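16S rRNA (adenine(1408)-N(1))-methyltransferase (Escherichia coli, PDB 3P2E) methylates the N1 position of adenine 1408 in the 16S rRNA of assembled 30S subunits with S-adenosyl-L-methionine, conferring resistance to several aminoglycosides. Local coordinates at residues L2-T7 against D63-I68; F24-I29 against I97-S102; I121-A126 against S173-R178; V182-N187 against K206-R211. One frame throughout, in Å; residues are numbered along the deposited sequence.

Overall arrangement
From the N terminus, the chain forms the hairpin of strands 3-5 and 8-10, and contact 1 closes the first loop by setting its turn against helix 62-68. Contact 2 opens inside that loop and closes beyond it, so the two cross; it joins strands 26-31 and 98-104 in the middle of the seven-stranded sheet. Contact 3 closes the next loop in series, bringing helix 119-126 against the end of helix 166-175, and it touches contact 2 where Ile101 CG2 meets Val125 CG1 at 3.9 Å. Directly after it, contact 4 closes a short, mostly helical loop by pairing strands 178-185 and 209-215 at the sheet's edge. Contacts 1 and 4 lie on opposite sides of the chain's centre.

Contact 1 of 4, residues L2-T7 against D63-I68; sequences LILKGT and DISKKI
The turn of an N-terminal beta hairpin, strands 3-5 and 8-10, rests here on helix 62-68 of the Rossmann-like methyltransferase fold. Along the helix, Ile64 packs on Phe82 of strand 80-83 and on Tyr40 of helix 37-44; Ser65, the next residue, points toward the hairpin. Its OG stands anti to the backbone N (chi1 178°) and donates a short hydrogen bond of 2.6 Å to Gly6 O, arriving in the carbonyl plane on a lone pair. The same hydroxyl lies 3.6 Å from CB of the buried Leu4. Ser65 also works through its backbone: a water donates to Ser65 O at 2.7 Å and to Leu4 O, and accepts from Gly6 N, bridging helix and turn. Gly6, with its positive phi of 74°, brings the bare backbone close, its CA only 4.1 Å from the CA of Lys66. The Lys66 side chain leaves beside its own backbone N, its aliphatic part crossing Thr7 obliquely. There Lys66 CD meets the methyl CG2 of Thr7 at 3.5 Å.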
loop_
_atom_site.group_PDB
_atom_site.type_symbol
_atom_site.label_atom_id
_atom_site.label_comp_id
_atom_site.label_asym_id
_atom_site.label_seq_id
_atom_site.Cartn_x
_atom_site.Cartn_y
_atom_site.Cartn_z
ATOM N N LEU A 2 -8.694 4.366 -13.515
ATOM C CA LEU A 2 -8.226 5.779 -13.468
ATOM C C LEU A 2 -6.832 5.891 -12.872
ATOM O O LEU A 2 -6.589 5.425 -11.757
ATOM C CB LEU A 2 -9.181 6.632 -12.630
ATOM C CG LEU A 2 -10.582 6.918 -13.170
ATOM C CD1 LEU A 2 -11.378 7.679 -12.118
ATOM C CD2 LEU A 2 -10.485 7.724 -14.459
ATOM N N ILE A 3 -5.921 6.510 -13.615
ATOM C CA ILE A 3 -4.560 6.713 -13.137
ATOM C C ILE A 3 -4.175 8.170 -13.346
ATOM O O ILE A 3 -4.850 8.905 -14.073
ATOM C CB ILE A 3 -3.539 5.835 -13.893
ATOM C CG1 ILE A 3 -3.439 6.287 -15.352
ATOM C CG2 ILE A 3 -3.947 4.372 -13.805
ATOM C CD1 ILE A 3 -2.281 5.668 -16.108
ATOM N N LEU A 4 -3.091 8.588 -12.704
ATOM C CA LEU A 4 -2.618 9.956 -12.839
ATOM C C LEU A 4 -1.428 10.062 -13.778
ATOM O O LEU A 4 -0.475 9.290 -13.682
ATOM C CB LEU A 4 -2.200 10.527 -11.482
ATOM C CG LEU A 4 -3.271 10.969 -10.489
ATOM C CD1 LEU A 4 -2.579 11.574 -9.270
ATOM C CD2 LEU A 4 -4.191 12.001 -11.130
ATOM N N LYS A 5 -1.501 11.022 -14.691
ATOM C CA LYS A 5 -0.419 11.300 -15.623
ATOM C C LYS A 5 -0.102 12.745 -15.270
ATOM O O LYS A 5 -0.685 13.676 -15.824
ATOM C CB LYS A 5 -0.898 11.188 -17.072
ATOM C CG LYS A 5 0.177 11.519 -18.100
ATOM C CD LYS A 5 -0.283 11.227 -19.523
ATOM C CE LYS A 5 -0.484 9.734 -19.748
ATOM N NZ LYS A 5 -0.882 9.419 -21.149
ATOM N N GLY A 6 0.816 12.932 -14.331
ATOM C CA GLY A 6 1.115 14.281 -13.893
ATOM C C GLY A 6 -0.081 14.668 -13.040
ATOM O O GLY A 6 -0.465 13.915 -12.147
ATOM N N THR A 7 -0.688 15.820 -13.314
ATOM C CA THR A 7 -1.851 16.261 -12.549
ATOM C C THR A 7 -3.149 15.898 -13.264
ATOM O O THR A 7 -4.237 16.236 -12.802
ATOM C CB THR A 7 -1.833 17.789 -12.323
ATOM O OG1 THR A 7 -1.896 18.466 -13.587
ATOM C CG2 THR A 7 -0.569 18.201 -11.592
ATOM N N ASP A 63 2.383 16.241 -6.783
ATOM C CA ASP A 63 3.818 16.506 -6.814
ATOM C C ASP A 63 4.647 15.306 -7.246
ATOM O O ASP A 63 5.464 15.408 -8.161
ATOM C CB ASP A 63 4.294 17.015 -5.454
ATOM C CG ASP A 63 4.038 18.498 -5.273
ATOM O OD1 ASP A 63 2.895 18.938 -5.521
ATOM O OD2 ASP A 63 4.977 19.223 -4.882
ATOM N N ILE A 64 4.447 14.166 -6.598
ATOM C CA ILE A 64 5.213 12.985 -6.966
ATOM C C ILE A 64 4.789 12.441 -8.331
ATOM O O ILE A 64 5.603 11.887 -9.062
ATOM C CB ILE A 64 5.091 11.881 -5.893
ATOM C CG1 ILE A 64 5.763 12.345 -4.596
ATOM C CG2 ILE A 64 5.738 10.590 -6.393
ATOM C CD1 ILE A 64 7.237 12.708 -4.751
ATOM N N SER A 65 3.518 12.609 -8.680
ATOM C CA SER A 65 3.037 12.139 -9.970
ATOM C C SER A 65 3.734 12.924 -11.082
ATOM O O SER A 65 4.073 12.370 -12.127
ATOM C CB SER A 65 1.523 12.329 -10.081
ATOM O OG SER A 65 1.067 11.916 -11.354
ATOM N N LYS A 66 3.947 14.216 -10.847
ATOM C CA LYS A 66 4.620 15.069 -11.824
ATOM C C LYS A 66 6.096 14.699 -11.906
ATOM O O LYS A 66 6.717 14.805 -12.963
ATOM C CB LYS A 66 4.477 16.543 -11.432
ATOM C CG LYS A 66 3.097 17.127 -11.713
ATOM C CD LYS A 66 2.883 18.448 -10.978
ATOM C CE LYS A 66 3.936 19.480 -11.341
ATOM N NZ LYS A 66 3.769 20.724 -10.532
ATOM N N LYS A 67 6.651 14.256 -10.786
ATOM C CA LYS A 67 8.056 13.883 -10.737
ATOM C C LYS A 67 8.369 12.597 -11.500
ATOM O O LYS A 67 9.357 12.535 -12.228
ATOM C CB LYS A 67 8.510 13.738 -9.280
ATOM C CG LYS A 67 9.991 13.438 -9.118
ATOM C CD LYS A 67 10.409 13.476 -7.654
ATOM C CE LYS A 67 11.916 13.297 -7.508
ATOM N NZ LYS A 67 12.373 13.490 -6.107
ATOM N N ILE A 68 7.530 11.576 -11.352
ATOM C CA ILE A 68 7.803 10.311 -12.025
ATOM C C ILE A 68 7.671 10.349 -13.540
ATOM O O ILE A 68 8.162 9.451 -14.224
ATOM C CB ILE A 68 6.917 9.164 -11.487
ATOM C CG1 ILE A 68 5.443 9.438 -11.784
ATOM C CG2 ILE A 68 7.157 8.996 -9.999
ATOM C CD1 ILE A 68 4.538 8.255 -11.496
HETATM O O HOH W 1 2.507 10.548 -13.447
#

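Contact 2 of 4, residues F24-I29 against I97-S102; sequences FDRVHI and IADSIS
Strands 26-29 and 100-102 run parallel, their short axes 4.8 Å apart and inclined by 17°, with His28 beside Ser100 and Ile29 beside Ile101; Ile29 N bonds to Ser100 O nearly straight (171°), and Ser102 N returns to Ile29 O. Near residue 99 the second segment turns a corner and the pairing changes. Val27 O accepts from Asp99 N at 2.8 Å and only weakly from Ser100 N, while the Asp99 carboxylate stands in for a backbone acceptor: OD2 receives Val27 N at 2.8 Å on its anti lone pair. That oxygen also forms a salt bridge with Lys130. The Arg26 chain, bent at chi3, lays its guanidinium against Asp99, with Asp99 CB 3.5 Å above one face, toward its rim, and Ser100 OG at the edge. His28, its CG anti to the backbone N, runs its ring edge along the neighbouring strand. ND1 and Ser100 OG share a hydrogen bond of 2.6 Å in the ring plane, and NE2 donates to Ser102 OG at 3.1 Å, an acceptor somewhat out of that plane. Asp30 also holds Ser102 OG. On the other face, Ile29 CD1 packs on Ala98 CB and Ile97 CG2, the two isoleucines crossing at about a right angle. Adjacent first and fourth strands centre the Rossmann-like class I methyltransferase sheet, and 98-104 ends at Leu104, first of the cofactor-site residues Leu104 to Thr109.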
loop_
_atom_site.group_PDB
_atom_site.type_symbol
_atom_site.label_atom_id
_atom_site.label_comp_id
_atom_site.label_asym_id
_atom_site.label_seq_id
_atom_site.Cartn_x
_atom_site.Cartn_y
_atom_site.Cartn_z
ATOM N N PHE A 24 8.697 -6.277 -15.858
ATOM C CA PHE A 24 8.994 -6.463 -14.440
ATOM C C PHE A 24 8.635 -7.870 -13.981
ATOM O O PHE A 24 7.696 -8.479 -14.491
ATOM C CB PHE A 24 8.216 -5.431 -13.620
ATOM C CG PHE A 24 8.520 -4.016 -14.006
ATOM C CD1 PHE A 24 9.662 -3.382 -13.527
ATOM C CD2 PHE A 24 7.697 -3.336 -14.897
ATOM C CE1 PHE A 24 9.986 -2.091 -13.931
ATOM C CE2 PHE A 24 8.009 -2.043 -15.309
ATOM C CZ PHE A 24 9.155 -1.420 -14.827
ATOM N N ASP A 25 9.389 -8.391 -13.020
ATOM C CA ASP A 25 9.121 -9.731 -12.517
ATOM C C ASP A 25 8.138 -9.775 -11.358
ATOM O O ASP A 25 7.565 -10.827 -11.082
ATOM C CB ASP A 25 10.416 -10.418 -12.093
ATOM C CG ASP A 25 11.215 -10.928 -13.272
ATOM O OD1 ASP A 25 10.598 -11.224 -14.316
ATOM O OD2 ASP A 25 12.449 -11.051 -13.147
ATOM N N ARG A 26 7.946 -8.645 -10.679
ATOM C CA ARG A 26 7.029 -8.592 -9.542
ATOM C C ARG A 26 6.156 -7.345 -9.597
ATOM O O ARG A 26 6.492 -6.364 -10.259
ATOM C CB ARG A 26 7.799 -8.571 -8.215
ATOM C CG ARG A 26 8.751 -9.733 -8.006
ATOM C CD ARG A 26 9.509 -9.625 -6.689
ATOM N NE ARG A 26 8.714 -10.037 -5.531
ATOM C CZ ARG A 26 7.806 -9.280 -4.919
ATOM N NH1 ARG A 26 7.560 -8.047 -5.343
ATOM N NH2 ARG A 26 7.142 -9.761 -3.876
ATOM N N VAL A 27 5.030 -7.402 -8.900
ATOM C CA VAL A 27 4.110 -6.274 -8.818
ATOM C C VAL A 27 3.774 -6.058 -7.344
ATOM O O VAL A 27 3.400 -6.996 -6.642
ATOM C CB VAL A 27 2.791 -6.546 -9.592
ATOM C CG1 VAL A 27 1.785 -5.421 -9.329
ATOM C CG2 VAL A 27 3.073 -6.653 -11.079
ATOM N N HIS A 28 3.924 -4.823 -6.877
ATOM C CA HIS A 28 3.621 -4.494 -5.493
ATOM C C HIS A 28 2.531 -3.430 -5.462
ATOM O O HIS A 28 2.613 -2.443 -6.185
ATOM C CB HIS A 28 4.863 -3.942 -4.782
ATOM C CG HIS A 28 4.605 -3.532 -3.367
ATOM N ND1 HIS A 28 4.572 -4.436 -2.325
ATOM C CD2 HIS A 28 4.295 -2.328 -2.831
ATOM C CE1 HIS A 28 4.249 -3.805 -1.209
ATOM N NE2 HIS A 28 4.074 -2.526 -1.489
ATOM N N ILE A 29 1.516 -3.640 -4.631
ATOM C CA ILE A 29 0.435 -2.671 -4.492
ATOM C C ILE A 29 0.470 -2.059 -3.094
ATOM O O ILE A 29 0.568 -2.777 -2.097
ATOM C CB ILE A 29 -0.965 -3.315 -4.697
ATOM C CG1 ILE A 29 -1.150 -3.717 -6.165
ATOM C CG2 ILE A 29 -2.063 -2.325 -4.280
ATOM C CD1 ILE A 29 -2.496 -4.382 -6.470
ATOM N N ILE A 97 -3.204 -9.682 -9.411
ATOM C CA ILE A 97 -2.017 -9.138 -10.072
ATOM C C ILE A 97 -0.783 -8.913 -9.191
ATOM O O ILE A 97 0.342 -8.874 -9.693
ATOM C CB ILE A 97 -2.370 -7.779 -10.730
ATOM C CG1 ILE A 97 -1.295 -7.363 -11.732
ATOM C CG2 ILE A 97 -2.486 -6.702 -9.657
ATOM C CD1 ILE A 97 -1.597 -6.040 -12.422
ATOM N N ALA A 98 -0.983 -8.772 -7.886
ATOM C CA ALA A 98 0.134 -8.465 -6.994
ATOM C C ALA A 98 0.875 -9.585 -6.273
ATOM O O ALA A 98 0.279 -10.530 -5.763
ATOM C CB ALA A 98 -0.319 -7.430 -5.974
ATOM N N ASP A 99 2.199 -9.448 -6.228
ATOM C CA ASP A 99 3.054 -10.399 -5.528
ATOM C C ASP A 99 3.087 -9.996 -4.054
ATOM O O ASP A 99 3.396 -10.809 -3.180
ATOM C CB ASP A 99 4.478 -10.352 -6.093
ATOM C CG ASP A 99 4.568 -10.939 -7.475
ATOM O OD1 ASP A 99 4.685 -12.181 -7.583
ATOM O OD2 ASP A 99 4.511 -10.168 -8.454
ATOM N N SER A 100 2.768 -8.731 -3.787
ATOM C CA SER A 100 2.767 -8.213 -2.424
ATOM C C SER A 100 1.831 -7.019 -2.291
ATOM O O SER A 100 1.656 -6.250 -3.235
ATOM C CB SER A 100 4.183 -7.810 -2.008
ATOM O OG SER A 100 4.765 -6.925 -2.950
ATOM N N ILE A 101 1.222 -6.886 -1.117
ATOM C CA ILE A 101 0.288 -5.802 -0.840
ATOM C C ILE A 101 0.585 -5.195 0.515
ATOM O O ILE A 101 0.823 -5.910 1.486
ATOM C CB ILE A 101 -1.180 -6.300 -0.815
ATOM C CG1 ILE A 101 -1.599 -6.800 -2.197
ATOM C CG2 ILE A 101 -2.106 -5.175 -0.373
ATOM C CD1 ILE A 101 -0.994 -8.122 -2.595
ATOM N N SER A 102 0.567 -3.872 0.584
ATOM C CA SER A 102 0.828 -3.202 1.842
ATOM C C SER A 102 -0.192 -2.113 2.135
ATOM O O SER A 102 -0.787 -1.534 1.225
ATOM C CB SER A 102 2.227 -2.580 1.834
ATOM O OG SER A 102 2.326 -1.573 0.840
HETATM O O HOH W 2 6.796 -13.117 -9.241
HETATM O O HOH W 3 4.496 -0.385 0.282
#

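Contact 3 of 4, residues I121-A126 against S173-R178; sequences ILSNVA and SNSGFR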
loop_
_atom_site.group_PDB
_atom_site.type_symbol
_atom_site.label_atom_id
_atom_site.label_comp_id
_atom_site.label_asym_id
_atom_site.label_seq_id
_atom_site.Cartn_x
_atom_site.Cartn_y
_atom_site.Cartn_z
ATOM N N ILE A 121 -14.390 -5.892 3.040
ATOM C CA ILE A 121 -13.419 -5.003 2.417
ATOM C C ILE A 121 -12.049 -5.673 2.302
ATOM O O ILE A 121 -11.402 -5.593 1.255
ATOM C CB ILE A 121 -13.268 -3.679 3.204
ATOM C CG1 ILE A 121 -14.607 -2.941 3.254
ATOM C CG2 ILE A 121 -12.227 -2.796 2.530
ATOM C CD1 ILE A 121 -15.142 -2.531 1.893
ATOM N N LEU A 122 -11.601 -6.334 3.367
ATOM C CA LEU A 122 -10.302 -7.001 3.307
ATOM C C LEU A 122 -10.323 -8.086 2.233
ATOM O O LEU A 122 -9.308 -8.354 1.587
ATOM C CB LEU A 122 -9.923 -7.599 4.667
ATOM C CG LEU A 122 -9.557 -6.581 5.756
ATOM C CD1 LEU A 122 -8.938 -7.307 6.942
ATOM C CD2 LEU A 122 -8.572 -5.552 5.208
ATOM N N SER A 123 -11.483 -8.707 2.037
ATOM C CA SER A 123 -11.612 -9.736 1.016
ATOM C C SER A 123 -11.353 -9.115 -0.355
ATOM O O SER A 123 -10.709 -9.737 -1.208
ATOM C CB SER A 123 -13.008 -10.361 1.051
ATOM O OG SER A 123 -13.194 -11.104 2.241
ATOM N N ASN A 124 -11.850 -7.893 -0.563
ATOM C CA ASN A 124 -11.644 -7.193 -1.834
ATOM C C ASN A 124 -10.154 -6.941 -2.034
ATOM O O ASN A 124 -9.638 -7.062 -3.146
ATOM C CB ASN A 124 -12.345 -5.826 -1.867
ATOM C CG ASN A 124 -13.844 -5.912 -1.679
ATOM O OD1 ASN A 124 -14.485 -6.885 -2.076
ATOM N ND2 ASN A 124 -14.417 -4.865 -1.090
ATOM N N VAL A 125 -9.464 -6.565 -0.960
ATOM C CA VAL A 125 -8.034 -6.303 -1.056
ATOM C C VAL A 125 -7.275 -7.593 -1.352
ATOM O O VAL A 125 -6.317 -7.599 -2.128
ATOM C CB VAL A 125 -7.479 -5.672 0.245
ATOM C CG1 VAL A 125 -5.975 -5.452 0.113
ATOM C CG2 VAL A 125 -8.185 -4.354 0.524
ATOM N N ALA A 126 -7.699 -8.692 -0.738
ATOM C CA ALA A 126 -7.031 -9.966 -0.970
ATOM C C ALA A 126 -7.193 -10.396 -2.428
ATOM O O ALA A 126 -6.321 -11.062 -2.981
ATOM C CB ALA A 126 -7.590 -11.030 -0.036
ATOM N N SER A 173 -8.008 -14.486 8.342
ATOM C CA SER A 173 -7.936 -15.719 7.568
ATOM C C SER A 173 -9.174 -15.875 6.689
ATOM O O SER A 173 -9.079 -16.305 5.534
ATOM C CB SER A 173 -7.807 -16.928 8.494
ATOM O OG SER A 173 -7.751 -18.120 7.734
ATOM N N ASN A 174 -10.333 -15.516 7.234
ATOM C CA ASN A 174 -11.584 -15.615 6.490
ATOM C C ASN A 174 -11.585 -14.702 5.267
ATOM O O ASN A 174 -12.284 -14.968 4.287
ATOM C CB ASN A 174 -12.773 -15.261 7.387
ATOM C CG ASN A 174 -12.985 -16.267 8.500
ATOM O OD1 ASN A 174 -13.043 -17.475 8.259
ATOM N ND2 ASN A 174 -13.111 -15.775 9.728
ATOM N N SER A 175 -10.802 -13.628 5.331
ATOM C CA SER A 175 -10.712 -12.674 4.231
ATOM C C SER A 175 -9.598 -13.021 3.252
ATOM O O SER A 175 -9.440 -12.355 2.225
ATOM C CB SER A 175 -10.486 -11.258 4.769
ATOM O OG SER A 175 -11.600 -10.821 5.527
ATOM N N GLY A 176 -8.829 -14.057 3.574
ATOM C CA GLY A 176 -7.745 -14.476 2.702
ATOM C C GLY A 176 -6.357 -14.126 3.212
ATOM O O GLY A 176 -5.354 -14.438 2.563
ATOM N N PHE A 177 -6.284 -13.485 4.372
ATOM C CA PHE A 177 -4.987 -13.111 4.934
ATOM C C PHE A 177 -4.546 -14.027 6.077
ATOM O O PHE A 177 -5.198 -14.101 7.120
ATOM C CB PHE A 177 -5.027 -11.657 5.412
ATOM C CG PHE A 177 -5.203 -10.659 4.300
ATOM C CD1 PHE A 177 -4.173 -10.413 3.400
ATOM C CD2 PHE A 177 -6.406 -9.974 4.145
ATOM C CE1 PHE A 177 -4.334 -9.500 2.360
ATOM C CE2 PHE A 177 -6.580 -9.058 3.108
ATOM C CZ PHE A 177 -5.538 -8.821 2.211
ATOM N N ARG A 178 -3.426 -14.715 5.869
ATOM C CA ARG A 178 -2.873 -15.632 6.862
ATOM C C ARG A 178 -1.715 -14.962 7.599
ATOM O O ARG A 178 -0.630 -14.793 7.042
ATOM C CB ARG A 178 -2.371 -16.895 6.171
ATOM C CG ARG A 178 -3.437 -17.681 5.425
ATOM C CD ARG A 178 -4.300 -18.479 6.380
ATOM N NE ARG A 178 -5.159 -19.417 5.665
ATOM C CZ ARG A 178 -5.873 -20.373 6.252
ATOM N NH1 ARG A 178 -5.829 -20.519 7.572
ATOM N NH2 ARG A 178 -6.622 -21.186 5.520
HETATM O O HOH W 4 -14.350 -12.550 4.275
#
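The ring of Phe177 is the flat group at the centre of this contact. Ala126 CB lies over one face off-centre, a CH-pi contact at 4.2 Å from the centroid and 29° from the ring normal, while Leu122 O and Val125 CG1 sit at the edge near the ring plane. CE2 comes to 3.2 Å from Leu122 O, a carbonyl already bonded to Ala126 N within its helix, and CZ reaches Val125 CG1 at 4.0 Å. Phe135 and Phe137 also meet the ring, Phe137 edge-to-face, so Phe177 is packed between helix 119-126 and strand 133-139. With CG anti to its carbonyl carbon (chi1 -66°), the side chain also touches Leu172 of helix 166-175. Gly176, the first residue to leave helical geometry, forms a Schellman motif; its phi of 106° turns the chain toward strand 178-185, and Ser175 O is left 3.2 Å from Ala126 CB. One turn earlier on helix 119-126, Leu122 CB packs on Ser175 CB at 3.7 Å. Ser123 OG and Ser175 OG lie side by side, and both bond to the same acceptor, Arg119 O. A water donates to Ser123 OG at 2.8 Å and weakly to Asn174 O. With no direct hydrogen bond between the two segments, packing does most of the joining, supplemented by the water and by Arg119 O, which also satisfies the buried Ser175 hydroxyl.

Contact 4 of 4, residues V182-N187 against K206-R211; sequences VKELDN and KRSFFR
Lys183 and Arg211, paired on the same face, both start with CG anti to the backbone N (chi1 -174° and 176°) and run side by side; Arg211 then bends at chi3 and brings NH2 to 3.6 Å from Lys183 CD. The like charges remain close, Lys183 NZ lying 4.4 Å from Arg211 NH2. Leu185 places CD1 over one face of the guanidinium and packs its CB against Phe209 CB. The backbones form an antiparallel pair at the edge of the seven-stranded methyltransferase sheet, strand 178-185 being outermost, the 5-7-6 end of the class I fold where 209-215 is the reversed strand. Lys183 and Arg211 make a hydrogen-bonded pair, as do Leu185 and Phe209, where the bond from Leu185 N to Phe209 O is 2.7 Å with the donor above the carbonyl plane. On the opposite face the extended Glu184 chain runs beside Phe210, CD 3.5 Å from CE1, with carboxylate and ring planes 43° apart. Glu184 OE1 lies 3.0 Å from Ser208 OG. Past the strand, Asp186 N-caps helix 187-190, its OD1 accepting from Tyr189 N. Leu185 O, accepting from Phe209 N, also lies at that ring's edge, 3.6 Å from Phe209 CD2.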
loop_
_atom_site.group_PDB
_atom_site.type_symbol
_atom_site.label_atom_id
_atom_site.label_comp_id
_atom_site.label_asym_id
_atom_site.label_seq_id
_atom_site.Cartn_x
_atom_site.Cartn_y
_atom_site.Cartn_z
ATOM N N VAL A 182 3.563 -10.914 13.924
ATOM C CA VAL A 182 3.049 -9.661 14.475
ATOM C C VAL A 182 4.210 -9.054 15.255
ATOM O O VAL A 182 4.716 -9.660 16.199
ATOM C CB VAL A 182 1.858 -9.879 15.431
ATOM C CG1 VAL A 182 1.437 -8.544 16.052
ATOM C CG2 VAL A 182 0.693 -10.493 14.677
ATOM N N LYS A 183 4.640 -7.862 14.855
ATOM C CA LYS A 183 5.761 -7.210 15.519
ATOM C C LYS A 183 5.449 -5.772 15.905
ATOM O O LYS A 183 4.836 -5.038 15.137
ATOM C CB LYS A 183 6.980 -7.232 14.591
ATOM C CG LYS A 183 8.270 -6.708 15.210
ATOM C CD LYS A 183 9.434 -6.882 14.247
ATOM C CE LYS A 183 10.758 -6.468 14.876
ATOM N NZ LYS A 183 11.898 -6.661 13.928
ATOM N N GLU A 184 5.872 -5.376 17.102
ATOM C CA GLU A 184 5.662 -4.007 17.556
ATOM C C GLU A 184 6.922 -3.232 17.179
ATOM O O GLU A 184 8.028 -3.591 17.591
ATOM C CB GLU A 184 5.440 -3.977 19.073
ATOM C CG GLU A 184 5.079 -2.600 19.619
ATOM C CD GLU A 184 4.558 -2.652 21.044
ATOM O OE1 GLU A 184 4.291 -1.576 21.618
ATOM O OE2 GLU A 184 4.412 -3.769 21.586
ATOM N N LEU A 185 6.753 -2.176 16.388
ATOM C CA LEU A 185 7.877 -1.364 15.932
ATOM C C LEU A 185 7.911 -0.004 16.633
ATOM O O LEU A 185 6.907 0.427 17.200
ATOM C CB LEU A 185 7.784 -1.184 14.414
ATOM C CG LEU A 185 7.755 -2.505 13.634
ATOM C CD1 LEU A 185 7.252 -2.269 12.215
ATOM C CD2 LEU A 185 9.142 -3.127 13.631
ATOM N N ASP A 186 9.063 0.665 16.590
ATOM C CA ASP A 186 9.210 1.964 17.245
ATOM C C ASP A 186 9.365 3.150 16.299
ATOM O O ASP A 186 9.394 2.993 15.079
ATOM C CB ASP A 186 10.398 1.943 18.222
ATOM C CG ASP A 186 11.702 1.514 17.564
ATOM O OD1 ASP A 186 11.880 1.736 16.348
ATOM O OD2 ASP A 186 12.570 0.963 18.277
ATOM N N ASN A 187 9.455 4.347 16.872
ATOM C CA ASN A 187 9.607 5.554 16.069
ATOM C C ASN A 187 10.830 5.478 15.160
ATOM O O ASN A 187 10.765 5.881 14.002
ATOM C CB ASN A 187 9.731 6.795 16.965
ATOM C CG ASN A 187 8.440 7.143 17.672
ATOM O OD1 ASN A 187 7.880 8.230 17.479
ATOM N ND2 ASN A 187 7.961 6.231 18.503
ATOM N N LYS A 206 6.544 9.551 21.417
ATOM C CA LYS A 206 6.826 8.125 21.301
ATOM C C LYS A 206 5.486 7.454 21.023
ATOM O O LYS A 206 4.499 7.719 21.710
ATOM C CB LYS A 206 7.408 7.583 22.608
ATOM C CG LYS A 206 7.512 6.062 22.645
ATOM C CD LYS A 206 8.118 5.577 23.949
ATOM C CE LYS A 206 8.232 4.060 23.973
ATOM N NZ LYS A 206 8.817 3.570 25.255
ATOM N N ARG A 207 5.456 6.582 20.018
ATOM C CA ARG A 207 4.227 5.896 19.637
ATOM C C ARG A 207 4.495 4.436 19.306
ATOM O O ARG A 207 5.582 4.083 18.851
ATOM C CB ARG A 207 3.613 6.571 18.403
ATOM C CG ARG A 207 3.279 8.045 18.574
ATOM C CD ARG A 207 2.795 8.634 17.252
ATOM N NE ARG A 207 1.713 7.840 16.685
ATOM C CZ ARG A 207 0.440 8.221 16.641
ATOM N NH1 ARG A 207 0.073 9.400 17.128
ATOM N NH2 ARG A 207 -0.472 7.412 16.121
ATOM N N SER A 208 3.494 3.593 19.525
ATOM C CA SER A 208 3.623 2.178 19.218
ATOM C C SER A 208 3.081 1.930 17.818
ATOM O O SER A 208 2.017 2.435 17.463
ATOM C CB SER A 208 2.839 1.330 20.223
ATOM O OG SER A 208 3.456 1.344 21.497
ATOM N N PHE A 209 3.834 1.175 17.024
ATOM C CA PHE A 209 3.432 0.821 15.668
ATOM C C PHE A 209 3.364 -0.702 15.653
ATOM O O PHE A 209 4.155 -1.372 16.321
ATOM C CB PHE A 209 4.469 1.312 14.651
ATOM C CG PHE A 209 4.673 2.801 14.668
ATOM C CD1 PHE A 209 3.947 3.629 13.815
ATOM C CD2 PHE A 209 5.588 3.376 15.544
ATOM C CE1 PHE A 209 4.131 5.011 13.838
ATOM C CE2 PHE A 209 5.778 4.756 15.576
ATOM C CZ PHE A 209 5.048 5.575 14.720
ATOM N N PHE A 210 2.410 -1.247 14.910
ATOM C CA PHE A 210 2.247 -2.691 14.838
ATOM C C PHE A 210 2.216 -3.173 13.404
ATOM O O PHE A 210 1.493 -2.625 12.572
ATOM C CB PHE A 210 0.948 -3.102 15.537
ATOM C CG PHE A 210 0.890 -2.696 16.975
ATOM C CD1 PHE A 210 1.589 -3.415 17.942
ATOM C CD2 PHE A 210 0.180 -1.563 17.359
ATOM C CE1 PHE A 210 1.582 -3.004 19.273
ATOM C CE2 PHE A 210 0.170 -1.146 18.685
ATOM C CZ PHE A 210 0.872 -1.868 19.642
ATOM N N ARG A 211 3.013 -4.192 13.109
ATOM C CA ARG A 211 3.019 -4.743 11.766
ATOM C C ARG A 211 2.487 -6.157 11.795
ATOM O O ARG A 211 3.050 -7.023 12.460
ATOM C CB ARG A 211 4.424 -4.766 11.163
ATOM C CG ARG A 211 4.470 -5.436 9.779
ATOM C CD ARG A 211 5.857 -5.366 9.167
ATOM N NE ARG A 211 6.819 -6.159 9.927
ATOM C CZ ARG A 211 8.128 -5.927 9.942
ATOM N NH1 ARG A 211 8.633 -4.921 9.241
ATOM N NH2 ARG A 211 8.933 -6.709 10.651
HETATM O O HOH W 5 8.168 3.560 19.885
#